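Local coordinates for protein toll (Drosophila melanogaster, PDB 4LXR) that serves as the cell-surface receptor for cleaved, active spaetzle, switching on the Toll pathway in antifungal immunity and in dorsal-ventral patterning of the embryo, at residues 164-169 against 184-189; 236-241 against 245-250; 700-705 against 733-738; 747-752 against 762-767. All blocks are in the same frame, centred on the assembly; numbering follows the deposited sequence.

Interaction 1: 164-169 against 184-189; sequences HLFDDL and QMPRGI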
loop_
_atom_site.group_PDB
_atom_site.type_symbol
_atom_site.label_atom_id
_atom_site.label_comp_id
_atom_site.label_asym_id
_atom_site.label_seq_id
_atom_site.Cartn_x
_atom_site.Cartn_y
_atom_site.Cartn_z
ATOM N N HIS A 164 -46.794 -15.806 -20.902
ATOM C CA HIS A 164 -47.845 -15.852 -19.888
ATOM C C HIS A 164 -47.330 -15.942 -18.448
ATOM O O HIS A 164 -48.115 -15.849 -17.504
ATOM C CB HIS A 164 -48.957 -16.890 -20.218
ATOM C CG HIS A 164 -48.566 -18.332 -20.035
ATOM N ND1 HIS A 164 -48.196 -19.148 -21.090
ATOM C CD2 HIS A 164 -48.575 -19.127 -18.935
ATOM C CE1 HIS A 164 -47.961 -20.370 -20.643
ATOM N NE2 HIS A 164 -48.179 -20.385 -19.336
ATOM N N LEU A 165 -46.008 -16.058 -18.291
ATOM C CA LEU A 165 -45.385 -16.061 -16.971
ATOM C C LEU A 165 -45.657 -14.732 -16.312
ATOM O O LEU A 165 -45.858 -14.664 -15.094
ATOM C CB LEU A 165 -43.872 -16.308 -17.060
ATOM C CG LEU A 165 -43.088 -16.301 -15.728
ATOM C CD1 LEU A 165 -43.243 -17.620 -14.924
ATOM C CD2 LEU A 165 -41.643 -16.027 -15.983
ATOM N N PHE A 166 -45.715 -13.687 -17.138
ATOM C CA PHE A 166 -45.871 -12.315 -16.665
ATOM C C PHE A 166 -47.300 -11.822 -16.487
ATOM O O PHE A 166 -47.505 -10.657 -16.097
ATOM C CB PHE A 166 -45.101 -11.365 -17.598
ATOM C CG PHE A 166 -43.661 -11.777 -17.807
ATOM C CD1 PHE A 166 -42.678 -11.370 -16.917
ATOM C CD2 PHE A 166 -43.304 -12.594 -18.866
ATOM C CE1 PHE A 166 -41.355 -11.756 -17.093
ATOM C CE2 PHE A 166 -41.987 -12.990 -19.042
ATOM C CZ PHE A 166 -41.002 -12.554 -18.147
ATOM N N ASP A 167 -48.279 -12.695 -16.738
ATOM C CA ASP A 167 -49.710 -12.328 -16.704
ATOM C C ASP A 167 -50.129 -11.560 -15.438
ATOM O O ASP A 167 -50.849 -10.579 -15.524
ATOM C CB ASP A 167 -50.606 -13.586 -16.850
ATOM C CG ASP A 167 -50.954 -13.922 -18.315
ATOM O OD1 ASP A 167 -50.328 -13.348 -19.227
ATOM O OD2 ASP A 167 -51.855 -14.771 -18.550
ATOM N N ASP A 168 -49.676 -11.998 -14.262
ATOM C CA ASP A 168 -50.194 -11.413 -13.014
ATOM C C ASP A 168 -49.189 -10.513 -12.268
ATOM O O ASP A 168 -49.399 -10.145 -11.101
ATOM C CB ASP A 168 -50.709 -12.533 -12.103
ATOM C CG ASP A 168 -51.863 -13.315 -12.737
ATOM O OD1 ASP A 168 -52.703 -12.690 -13.419
ATOM O OD2 ASP A 168 -51.921 -14.545 -12.570
ATOM N N LEU A 169 -48.107 -10.137 -12.944
ATOM C CA LEU A 169 -47.019 -9.403 -12.279
ATOM C C LEU A 169 -47.181 -7.888 -12.419
ATOM O O LEU A 169 -46.279 -7.191 -12.868
ATOM C CB LEU A 169 -45.676 -9.867 -12.833
ATOM C CG LEU A 169 -45.533 -11.389 -12.817
ATOM C CD1 LEU A 169 -44.154 -11.810 -13.297
ATOM C CD2 LEU A 169 -45.827 -11.946 -11.432
ATOM N N GLN A 184 -34.087 -14.804 -26.945
ATOM C CA GLN A 184 -35.038 -13.823 -27.436
ATOM C C GLN A 184 -35.749 -13.146 -26.269
ATOM O O GLN A 184 -36.011 -13.776 -25.249
ATOM C CB GLN A 184 -36.096 -14.490 -28.359
ATOM C CG GLN A 184 -35.517 -15.338 -29.497
ATOM C CD GLN A 184 -34.785 -14.497 -30.541
ATOM O OE1 GLN A 184 -34.975 -13.278 -30.614
ATOM N NE2 GLN A 184 -33.942 -15.148 -31.355
ATOM N N MET A 185 -36.075 -11.867 -26.437
ATOM C CA MET A 185 -37.018 -11.209 -25.548
ATOM C C MET A 185 -38.409 -11.816 -25.724
ATOM O O MET A 185 -38.906 -11.925 -26.841
ATOM C CB MET A 185 -37.084 -9.710 -25.850
ATOM C CG MET A 185 -37.757 -8.901 -24.749
ATOM S SD MET A 185 -36.661 -8.777 -23.322
ATOM C CE MET A 185 -35.301 -7.899 -24.080
ATOM N N PRO A 186 -39.044 -12.217 -24.617
ATOM C CA PRO A 186 -40.454 -12.629 -24.675
ATOM C C PRO A 186 -41.301 -11.489 -25.229
ATOM O O PRO A 186 -41.047 -10.336 -24.904
ATOM C CB PRO A 186 -40.801 -12.900 -23.202
ATOM C CG PRO A 186 -39.494 -13.199 -22.561
ATOM C CD PRO A 186 -38.494 -12.303 -23.256
ATOM N N ARG A 187 -42.282 -11.799 -26.066
ATOM C CA ARG A 187 -43.067 -10.762 -26.716
ATOM C C ARG A 187 -44.269 -10.330 -25.892
ATOM O O ARG A 187 -44.850 -11.134 -25.159
ATOM C CB ARG A 187 -43.542 -11.232 -28.092
ATOM C CG ARG A 187 -42.432 -11.382 -29.114
ATOM C CD ARG A 187 -41.706 -10.069 -29.379
ATOM N NE ARG A 187 -40.983 -10.122 -30.650
ATOM C CZ ARG A 187 -40.142 -9.187 -31.081
ATOM N NH1 ARG A 187 -39.904 -8.121 -30.339
ATOM N NH2 ARG A 187 -39.532 -9.319 -32.252
ATOM N N GLY A 188 -44.640 -9.059 -26.046
ATOM C CA GLY A 188 -45.823 -8.488 -25.424
ATOM C C GLY A 188 -45.916 -8.620 -23.906
ATOM O O GLY A 188 -46.998 -8.855 -23.373
ATOM N N ILE A 189 -44.802 -8.470 -23.202
ATOM C CA ILE A 189 -44.829 -8.647 -21.747
ATOM C C ILE A 189 -44.919 -7.334 -20.969
ATOM O O ILE A 189 -45.489 -7.282 -19.880
ATOM C CB ILE A 189 -43.616 -9.463 -21.237
ATOM C CG1 ILE A 189 -42.313 -8.686 -21.439
ATOM C CG2 ILE A 189 -43.565 -10.828 -21.922
ATOM C CD1 ILE A 189 -41.082 -9.448 -20.972
#
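Ile189 lays its tip over the ring of Phe166 in a CH-pi contact: its CD1 sits 4.2 Å from the ring centroid of Phe166, 15° off the normal. With chi1 at 67°, CG1 lies between the backbone N and the carbonyl carbon, and the extended chi2 carries CD1 out over the face. The second branch makes plain apolar contact, Ile189 CG2 coming within 3.5 Å of Phe166 CD2. Pro186 adds a looser touch, its CG 4.3 Å from Phe166 CE2 and oblique to the ring. Leu165 CD2 stands over the opposite face, toward its rim, so aliphatic groups lie on both faces. No hydrogen bond joins the segments; polar groups act locally, Leu169 N bonding to Phe166 O in a type I turn. With the ring cut back to an alanine, Ile189 would probably lose the surface its CD1 rests on, leaving a gap between it and Leu165. Ser163 OG bonds to Arg187 O close by, and Met193 also packs on Phe166. The segments come from consecutive leucine-rich repeats, LRR 1 and LRR 2: the first begins as a 3-10 turn (164-166) between strands 151-155 and 174-176, the second is irregular and precedes strand 198-200.

Interaction 2: 236-241 against 245-250; sequences DVFAHL and TDINLS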
loop_
_atom_site.group_PDB
_atom_site.type_symbol
_atom_site.label_atom_id
_atom_site.label_comp_id
_atom_site.label_asym_id
_atom_site.label_seq_id
_atom_site.Cartn_x
_atom_site.Cartn_y
_atom_site.Cartn_z
ATOM N N ASP A 236 -31.761 1.649 -33.845
ATOM C CA ASP A 236 -33.010 1.984 -33.179
ATOM C C ASP A 236 -33.447 0.952 -32.132
ATOM O O ASP A 236 -34.610 0.946 -31.731
ATOM C CB ASP A 236 -34.132 2.208 -34.224
ATOM C CG ASP A 236 -34.392 0.979 -35.096
ATOM O OD1 ASP A 236 -33.823 -0.101 -34.829
ATOM O OD2 ASP A 236 -35.187 1.089 -36.055
ATOM N N VAL A 237 -32.526 0.091 -31.687
ATOM C CA VAL A 237 -32.870 -0.971 -30.740
ATOM C C VAL A 237 -33.522 -0.462 -29.453
ATOM O O VAL A 237 -34.347 -1.159 -28.853
ATOM C CB VAL A 237 -31.650 -1.859 -30.359
ATOM C CG1 VAL A 237 -30.570 -1.051 -29.619
ATOM C CG2 VAL A 237 -32.106 -3.060 -29.500
ATOM N N PHE A 238 -33.157 0.750 -29.036
ATOM C CA PHE A 238 -33.626 1.299 -27.762
ATOM C C PHE A 238 -34.691 2.389 -27.965
ATOM O O PHE A 238 -35.037 3.106 -27.027
ATOM C CB PHE A 238 -32.440 1.894 -26.970
ATOM C CG PHE A 238 -31.336 0.902 -26.648
ATOM C CD1 PHE A 238 -31.621 -0.315 -26.051
ATOM C CD2 PHE A 238 -30.011 1.208 -26.929
ATOM C CE1 PHE A 238 -30.596 -1.216 -25.734
ATOM C CE2 PHE A 238 -28.979 0.309 -26.635
ATOM C CZ PHE A 238 -29.274 -0.905 -26.042
ATOM N N ALA A 239 -35.203 2.520 -29.185
ATOM C CA ALA A 239 -36.150 3.591 -29.508
ATOM C C ALA A 239 -37.342 3.702 -28.563
ATOM O O ALA A 239 -37.821 4.800 -28.297
ATOM C CB ALA A 239 -36.632 3.469 -30.935
ATOM N N HIS A 240 -37.833 2.573 -28.067
ATOM C CA HIS A 240 -39.022 2.607 -27.217
ATOM C C HIS A 240 -38.708 2.872 -25.742
ATOM O O HIS A 240 -39.604 3.178 -24.963
ATOM C CB HIS A 240 -39.814 1.305 -27.361
ATOM C CG HIS A 240 -40.531 1.185 -28.666
ATOM N ND1 HIS A 240 -40.632 -0.004 -29.354
ATOM C CD2 HIS A 240 -41.191 2.105 -29.405
ATOM C CE1 HIS A 240 -41.323 0.190 -30.465
ATOM N NE2 HIS A 240 -41.671 1.462 -30.519
ATOM N N LEU A 241 -37.440 2.744 -25.366
ATOM C CA LEU A 241 -37.018 2.973 -23.985
ATOM C C LEU A 241 -36.799 4.459 -23.747
ATOM O O LEU A 241 -35.692 4.873 -23.430
ATOM C CB LEU A 241 -35.727 2.203 -23.688
ATOM C CG LEU A 241 -35.835 0.682 -23.786
ATOM C CD1 LEU A 241 -34.470 -0.004 -23.715
ATOM C CD2 LEU A 241 -36.748 0.144 -22.694
ATOM N N THR A 245 -32.618 5.529 -18.019
ATOM C CA THR A 245 -31.548 6.359 -17.472
ATOM C C THR A 245 -30.206 5.623 -17.350
ATOM O O THR A 245 -29.152 6.257 -17.253
ATOM C CB THR A 245 -31.922 6.903 -16.094
ATOM O OG1 THR A 245 -31.941 5.821 -15.152
ATOM C CG2 THR A 245 -33.308 7.602 -16.138
ATOM N N ASP A 246 -30.234 4.296 -17.308
ATOM C CA ASP A 246 -28.991 3.525 -17.189
ATOM C C ASP A 246 -28.977 2.393 -18.209
ATOM O O ASP A 246 -29.908 1.585 -18.274
ATOM C CB ASP A 246 -28.797 2.921 -15.783
ATOM C CG ASP A 246 -28.550 3.977 -14.696
ATOM O OD1 ASP A 246 -29.334 4.946 -14.593
ATOM O OD2 ASP A 246 -27.564 3.833 -13.931
ATOM N N ILE A 247 -27.904 2.336 -18.989
ATOM C CA ILE A 247 -27.716 1.287 -19.956
ATOM C C ILE A 247 -26.355 0.639 -19.776
ATOM O O ILE A 247 -25.328 1.330 -19.716
ATOM C CB ILE A 247 -27.859 1.829 -21.387
ATOM C CG1 ILE A 247 -29.312 2.243 -21.650
ATOM C CG2 ILE A 247 -27.437 0.784 -22.377
ATOM C CD1 ILE A 247 -29.546 2.916 -23.026
ATOM N N ASN A 248 -26.343 -0.688 -19.671
ATOM C CA ASN A 248 -25.085 -1.412 -19.598
ATOM C C ASN A 248 -24.875 -2.335 -20.796
ATOM O O ASN A 248 -25.596 -3.315 -20.963
ATOM C CB ASN A 248 -24.940 -2.179 -18.277
ATOM C CG ASN A 248 -23.507 -2.689 -18.052
ATOM O OD1 ASN A 248 -22.635 -2.500 -18.891
ATOM N ND2 ASN A 248 -23.267 -3.313 -16.908
ATOM N N LEU A 249 -23.860 -2.014 -21.605
ATOM C CA LEU A 249 -23.534 -2.754 -22.808
ATOM C C LEU A 249 -22.203 -3.492 -22.689
ATOM O O LEU A 249 -21.656 -3.930 -23.707
ATOM C CB LEU A 249 -23.419 -1.798 -23.990
ATOM C CG LEU A 249 -24.626 -0.912 -24.323
ATOM C CD1 LEU A 249 -24.325 -0.013 -25.531
ATOM C CD2 LEU A 249 -25.859 -1.765 -24.587
ATOM N N SER A 250 -21.688 -3.628 -21.463
ATOM C CA SER A 250 -20.331 -4.134 -21.238
ATOM C C SER A 250 -20.137 -5.592 -21.667
ATOM O O SER A 250 -21.092 -6.325 -21.906
ATOM C CB SER A 250 -19.916 -3.983 -19.762
ATOM O OG SER A 250 -19.952 -2.634 -19.332
#
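Phe238 reaches from a turn-rich loop toward strand 246-248 and the residue just past it, where Ile247 and Leu249 receive its ring. Its CB points at the strand but stops short of it, and the first torsion, chi1 -59°, sets CG beside the backbone N and anti to the carbonyl carbon. Beyond CG the two sides of the ring meet different neighbours. CD1 finds a neighbour in its own segment, Leu241 CD1 lying 3.7 Å from Phe238 CD1. On the other side, Phe238 CD2 is the atom nearest Ile247 CD1, at 4.3 Å; this methyl stands over one face, offset toward the rim. Val237 CG1 takes the opposite face, 3.4 Å above the plane of the Phe238 ring and over its centre. At the tip, Phe238 CZ meets Leu249 CD2 at 3.8 Å, and this methyl arrives at the ring edge, near its plane. The backbone carbonyl of Phe238 is bonded by Asn265 ND2, which also holds that of Leu241.

Asn248 points elsewhere and closes an Asx turn: its OD1 accepts from Ser250 N at 3.0 Å, a donor lying above the carbonyl plane, and from Ser250 OG at 2.7 Å, in that plane and on a lone pair. Asp246 and Asn248 pack on Gln62 of one spaetzle chain, and Ser250 on Asn59 of the other. The outer-loop phenylalanine with the inward-facing Ile247 and Leu249 of the next repeat forms part of the buried core of a leucine-rich repeat solenoid, while Asp246, Asn248 and Ser250 of the same segment face spaetzle.

Interaction 3: 700-705 against 733-738; sequences QMLNAT and KPLLLF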
loop_
_atom_site.group_PDB
_atom_site.type_symbol
_atom_site.label_atom_id
_atom_site.label_comp_id
_atom_site.label_asym_id
_atom_site.label_seq_id
_atom_site.Cartn_x
_atom_site.Cartn_y
_atom_site.Cartn_z
ATOM N N GLN A 700 69.755 1.475 28.917
ATOM C CA GLN A 700 70.392 1.037 30.151
ATOM C C GLN A 700 70.133 2.013 31.282
ATOM O O GLN A 700 70.242 1.662 32.459
ATOM C CB GLN A 700 71.892 0.853 29.933
ATOM C CG GLN A 700 72.220 -0.222 28.913
ATOM C CD GLN A 700 73.625 -0.771 29.071
ATOM O OE1 GLN A 700 74.210 -0.702 30.151
ATOM N NE2 GLN A 700 74.169 -1.326 27.996
ATOM N N MET A 701 69.755 3.232 30.923
ATOM C CA MET A 701 69.676 4.307 31.898
ATOM C C MET A 701 68.866 5.480 31.348
ATOM O O MET A 701 68.708 5.606 30.142
ATOM C CB MET A 701 71.111 4.723 32.267
ATOM C CG MET A 701 71.316 6.148 32.732
ATOM S SD MET A 701 71.614 7.247 31.342
ATOM C CE MET A 701 72.218 8.696 32.213
ATOM N N LEU A 702 68.348 6.327 32.232
ATOM C CA LEU A 702 67.649 7.543 31.826
ATOM C C LEU A 702 68.161 8.749 32.617
ATOM O O LEU A 702 68.090 8.765 33.847
ATOM C CB LEU A 702 66.148 7.388 32.071
ATOM C CG LEU A 702 65.169 7.312 30.910
ATOM C CD1 LEU A 702 65.738 6.539 29.721
ATOM C CD2 LEU A 702 63.872 6.684 31.407
ATOM N N ASN A 703 68.646 9.761 31.907
ATOM C CA ASN A 703 69.113 10.995 32.533
ATOM C C ASN A 703 68.035 11.658 33.388
ATOM O O ASN A 703 66.847 11.585 33.069
ATOM C CB ASN A 703 69.605 11.971 31.463
ATOM C CG ASN A 703 70.642 12.947 31.995
ATOM O OD1 ASN A 703 70.731 13.184 33.204
ATOM N ND2 ASN A 703 71.435 13.521 31.087
ATOM N N ALA A 704 68.454 12.302 34.476
ATOM C CA ALA A 704 67.524 13.020 35.349
ATOM C C ALA A 704 66.774 14.142 34.601
ATOM O O ALA A 704 65.679 14.547 34.996
ATOM C CB ALA A 704 68.252 13.565 36.582
ATOM N N THR A 705 67.363 14.628 33.513
ATOM C CA THR A 705 66.696 15.617 32.678
ATOM C C THR A 705 65.481 15.024 31.940
ATOM O O THR A 705 64.463 15.701 31.745
ATOM C CB THR A 705 67.673 16.277 31.686
ATOM O OG1 THR A 705 66.967 17.251 30.915
ATOM C CG2 THR A 705 68.285 15.247 30.755
ATOM N N LYS A 733 70.035 5.558 40.580
ATOM C CA LYS A 733 69.230 6.043 41.698
ATOM C C LYS A 733 68.065 6.983 41.307
ATOM O O LYS A 733 66.949 6.755 41.754
ATOM C CB LYS A 733 70.093 6.659 42.790
ATOM C CG LYS A 733 69.379 6.842 44.114
ATOM C CD LYS A 733 69.973 8.020 44.883
ATOM C CE LYS A 733 69.759 7.901 46.378
ATOM N NZ LYS A 733 71.048 7.630 47.093
ATOM N N PRO A 734 68.319 8.035 40.488
ATOM C CA PRO A 734 67.185 8.881 40.094
ATOM C C PRO A 734 66.080 8.105 39.398
ATOM O O PRO A 734 64.915 8.370 39.682
ATOM C CB PRO A 734 67.803 9.900 39.118
ATOM C CG PRO A 734 69.221 9.488 38.929
ATOM C CD PRO A 734 69.601 8.650 40.094
ATOM N N LEU A 735 66.445 7.174 38.517
ATOM C CA LEU A 735 65.464 6.341 37.831
ATOM C C LEU A 735 64.703 5.472 38.829
ATOM O O LEU A 735 63.482 5.324 38.723
ATOM C CB LEU A 735 66.108 5.482 36.735
ATOM C CG LEU A 735 65.203 4.426 36.075
ATOM C CD1 LEU A 735 63.980 5.048 35.426
ATOM C CD2 LEU A 735 65.948 3.559 35.081
ATOM N N LEU A 736 65.412 4.914 39.806
ATOM C CA LEU A 736 64.754 4.080 40.809
ATOM C C LEU A 736 63.740 4.905 41.593
ATOM O O LEU A 736 62.592 4.490 41.740
ATOM C CB LEU A 736 65.765 3.387 41.745
ATOM C CG LEU A 736 65.161 2.327 42.677
ATOM C CD1 LEU A 736 64.555 1.194 41.863
ATOM C CD2 LEU A 736 66.163 1.761 43.737
ATOM N N LEU A 737 64.149 6.083 42.067
ATOM C CA LEU A 737 63.232 6.963 42.810
ATOM C C LEU A 737 62.028 7.442 41.964
ATOM O O LEU A 737 60.911 7.518 42.469
ATOM C CB LEU A 737 63.975 8.156 43.428
ATOM C CG LEU A 737 64.930 7.886 44.601
ATOM C CD1 LEU A 737 65.699 9.166 44.966
ATOM C CD2 LEU A 737 64.207 7.305 45.823
ATOM N N PHE A 738 62.274 7.759 40.694
ATOM C CA PHE A 738 61.209 8.114 39.761
ATOM C C PHE A 738 60.138 7.025 39.707
ATOM O O PHE A 738 58.959 7.311 39.909
ATOM C CB PHE A 738 61.776 8.391 38.355
ATOM C CG PHE A 738 60.720 8.619 37.294
ATOM C CD1 PHE A 738 60.068 9.843 37.187
ATOM C CD2 PHE A 738 60.398 7.615 36.386
ATOM C CE1 PHE A 738 59.094 10.057 36.198
ATOM C CE2 PHE A 738 59.425 7.821 35.393
ATOM C CZ PHE A 738 58.774 9.045 35.302
#
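Leu702 and Ala704 make an apolar packing contact with Leu735 and Pro734, where a late leucine-rich repeat, LRR 18, meets the C-terminal capping region. The first segment is the lead-in and first residues of helix 704-710; the second is the opening of helix 733-740. The backbones approach evenly, with CA atoms 6.5 Å apart for Leu702 and Leu735 and 6.3 Å apart for Ala704 and Pro734.

On the buried side, two leucines meet by single methyls, Leu702 CD2 lying 4.3 Å from Leu735 CD1. Leu735 swings CG anti to its backbone N (chi1 172°), which carries its methyls out from the helix toward Leu702. Nearer the surface, Ala704 CB rests 4.5 Å from Pro734 CB, a light touch between a short side chain and a proline ring in the first turn. Within the second segment the helix is already running, Leu737 N bonding to Lys733 O and Phe738 N to Pro734 O, both at 2.9 Å. Asn703 occupies the N-cap position of the other helix. Leu707 of that helix adds to the seam, touching Leu702, Pro734 and Phe738, while Leu710 also packs on Phe738. Just beside the contact, Gln700 is joined to Met727 by a backbone hydrogen bond.

No hydrogen bond or salt bridge crosses between the segments, and the two side-chain pairs both sit at loose van der Waals distance. Between these two segments, cohesion rests on shape and buried aliphatic surface, with nothing directional in the contact itself to fix the helices' rotation.

Interaction 4: 747-752 against 762-767; sequences GDRNEM and RMVELS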
loop_
_atom_site.group_PDB
_atom_site.type_symbol
_atom_site.label_atom_id
_atom_site.label_comp_id
_atom_site.label_asym_id
_atom_site.label_seq_id
_atom_site.Cartn_x
_atom_site.Cartn_y
_atom_site.Cartn_z
ATOM N N GLY A 747 52.800 2.164 33.481
ATOM C CA GLY A 747 51.905 1.020 33.492
ATOM C C GLY A 747 52.627 -0.291 33.705
ATOM O O GLY A 747 52.111 -1.174 34.388
ATOM N N ASP A 748 53.830 -0.411 33.146
ATOM C CA ASP A 748 54.598 -1.656 33.238
ATOM C C ASP A 748 55.735 -1.568 34.257
ATOM O O ASP A 748 56.792 -2.166 34.083
ATOM C CB ASP A 748 55.133 -2.073 31.858
ATOM C CG ASP A 748 56.063 -1.028 31.244
ATOM O OD1 ASP A 748 56.256 0.046 31.858
ATOM O OD2 ASP A 748 56.590 -1.279 30.136
ATOM N N ARG A 749 55.505 -0.826 35.331
ATOM C CA ARG A 749 56.520 -0.647 36.361
ATOM C C ARG A 749 57.004 -1.979 36.929
ATOM O O ARG A 749 58.191 -2.165 37.134
ATOM C CB ARG A 749 55.987 0.223 37.492
ATOM C CG ARG A 749 57.036 0.539 38.511
ATOM C CD ARG A 749 56.530 1.512 39.528
ATOM N NE ARG A 749 55.459 0.957 40.339
ATOM C CZ ARG A 749 55.009 1.529 41.444
ATOM N NH1 ARG A 749 55.550 2.680 41.872
ATOM N NH2 ARG A 749 54.034 0.947 42.128
ATOM N N ASN A 750 56.081 -2.906 37.159
ATOM C CA ASN A 750 56.419 -4.193 37.766
ATOM C C ASN A 750 57.240 -5.115 36.865
ATOM O O ASN A 750 57.847 -6.069 37.349
ATOM C CB ASN A 750 55.151 -4.925 38.244
ATOM C CG ASN A 750 54.454 -4.213 39.396
ATOM O OD1 ASN A 750 55.081 -3.845 40.395
ATOM N ND2 ASN A 750 53.146 -4.012 39.258
ATOM N N GLU A 751 57.274 -4.823 35.564
ATOM C CA GLU A 751 58.022 -5.643 34.603
ATOM C C GLU A 751 59.406 -5.092 34.262
ATOM O O GLU A 751 60.138 -5.688 33.462
ATOM C CB GLU A 751 57.226 -5.855 33.306
ATOM C CG GLU A 751 56.135 -6.901 33.414
ATOM C CD GLU A 751 55.000 -6.459 34.319
ATOM O OE1 GLU A 751 54.437 -5.367 34.080
ATOM O OE2 GLU A 751 54.685 -7.199 35.281
ATOM N N MET A 752 59.762 -3.952 34.843
ATOM C CA MET A 752 61.122 -3.438 34.681
ATOM C C MET A 752 62.143 -4.344 35.395
ATOM O O MET A 752 61.947 -4.750 36.546
ATOM C CB MET A 752 61.220 -1.997 35.175
ATOM C CG MET A 752 60.349 -1.025 34.387
ATOM S SD MET A 752 60.294 0.585 35.195
ATOM C CE MET A 752 61.986 1.163 34.961
ATOM N N ARG A 762 63.784 -8.080 39.351
ATOM C CA ARG A 762 62.766 -7.032 39.205
ATOM C C ARG A 762 63.217 -5.737 39.880
ATOM O O ARG A 762 63.697 -5.744 41.020
ATOM C CB ARG A 762 61.428 -7.445 39.804
ATOM C CG ARG A 762 60.625 -8.458 39.030
ATOM C CD ARG A 762 59.223 -8.542 39.629
ATOM N NE ARG A 762 58.596 -9.835 39.379
ATOM C CZ ARG A 762 57.976 -10.163 38.248
ATOM N NH1 ARG A 762 57.901 -9.291 37.253
ATOM N NH2 ARG A 762 57.433 -11.369 38.114
ATOM N N MET A 763 63.060 -4.627 39.175
ATOM C CA MET A 763 63.449 -3.341 39.721
ATOM C C MET A 763 62.666 -2.992 40.989
ATOM O O MET A 763 63.233 -2.401 41.928
ATOM C CB MET A 763 63.314 -2.232 38.671
ATOM C CG MET A 763 63.812 -0.899 39.194
ATOM S SD MET A 763 63.860 0.424 37.994
ATOM C CE MET A 763 65.108 -0.176 36.854
ATOM N N VAL A 764 61.391 -3.384 41.042
ATOM C CA VAL A 764 60.579 -3.170 42.250
ATOM C C VAL A 764 61.106 -3.899 43.480
ATOM O O VAL A 764 60.683 -3.603 44.589
ATOM C CB VAL A 764 59.075 -3.566 42.093
ATOM C CG1 VAL A 764 58.366 -2.649 41.104
ATOM C CG2 VAL A 764 58.938 -5.027 41.686
ATOM N N GLU A 765 62.007 -4.859 43.287
ATOM C CA GLU A 765 62.627 -5.532 44.421
ATOM C C GLU A 765 63.908 -4.838 44.913
ATOM O O GLU A 765 64.475 -5.234 45.932
ATOM C CB GLU A 765 62.879 -7.009 44.113
ATOM C CG GLU A 765 61.586 -7.815 44.087
ATOM C CD GLU A 765 61.824 -9.282 43.841
ATOM O OE1 GLU A 765 62.877 -9.797 44.272
ATOM O OE2 GLU A 765 60.963 -9.915 43.198
ATOM N N LEU A 766 64.347 -3.797 44.206
ATOM C CA LEU A 766 65.558 -3.067 44.602
ATOM C C LEU A 766 65.252 -1.831 45.432
ATOM O O LEU A 766 64.348 -1.042 45.101
ATOM C CB LEU A 766 66.402 -2.642 43.385
ATOM C CG LEU A 766 67.322 -3.676 42.733
ATOM C CD1 LEU A 766 68.169 -4.360 43.779
ATOM C CD2 LEU A 766 66.532 -4.708 41.936
ATOM N N SER A 767 66.024 -1.676 46.498
ATOM C CA SER A 767 66.045 -0.476 47.313
ATOM C C SER A 767 67.159 0.463 46.833
ATOM O O SER A 767 68.089 0.046 46.141
ATOM C CB SER A 767 66.307 -0.867 48.778
ATOM O OG SER A 767 66.451 0.269 49.602
HETATM O O HOH W 1 60.098 -4.203 38.416
#
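Met763 N donates to Met752 O across the two segments at 2.9 Å, with an almost perfectly straight N-H...O angle of 179°, tying together two short 3-10 turns of the C-terminal leucine-rich repeat cap (LRRCT). Beneath that bond the two methionines pack: Met752 CE lies 3.6 Å from Met763 SD, both chains being bent at chi3. Met763 continues inward to Leu736 and Cys754. On the exposed side Arg762 reaches across with its chain extended from CG to NE, and its NH1 donates to Asn750 O at 3.2 Å, a less straight bond (144°) with the carbonyl oxygen 22° out of the guanidinium plane. Glu751 offers only nearby opposite charge, its OE2 lying 4.3 Å from Arg762 NH1 with no N-H aimed at it. Val764 CG1 sits against the Asn750 amide oxygen, 3.6 Å from OD1. Arg749 sends its own guanidinium elsewhere, NH1 bonding to Thr739 O of helix 733-740, while its aliphatic CG passes near Val764. A water bridges the backbones, accepting from Val764 N at 3.0 Å and lying 2.7 Å from Met752 O.

In the fold
Interactions 1 and 2 lie in the N-terminal half of this extracellular portion of the receptor, centres about 19 Å apart, and both bury a phenylalanine from a repeat's outer loop. They differ in what receives the ring: the corresponding region of the next repeat in interaction 1, a strand and the residue following it in interaction 2, the one contact of the four touched by spaetzle. Interactions 3 and 4 belong to the C-terminal end and touch each other, Leu736 of helix 733-740 packing on Met763. Both are only partly buried. Interaction 3 resembles the first two in being wholly apolar; interaction 4 alone adds hydrogen bonds, charge and water across its segments.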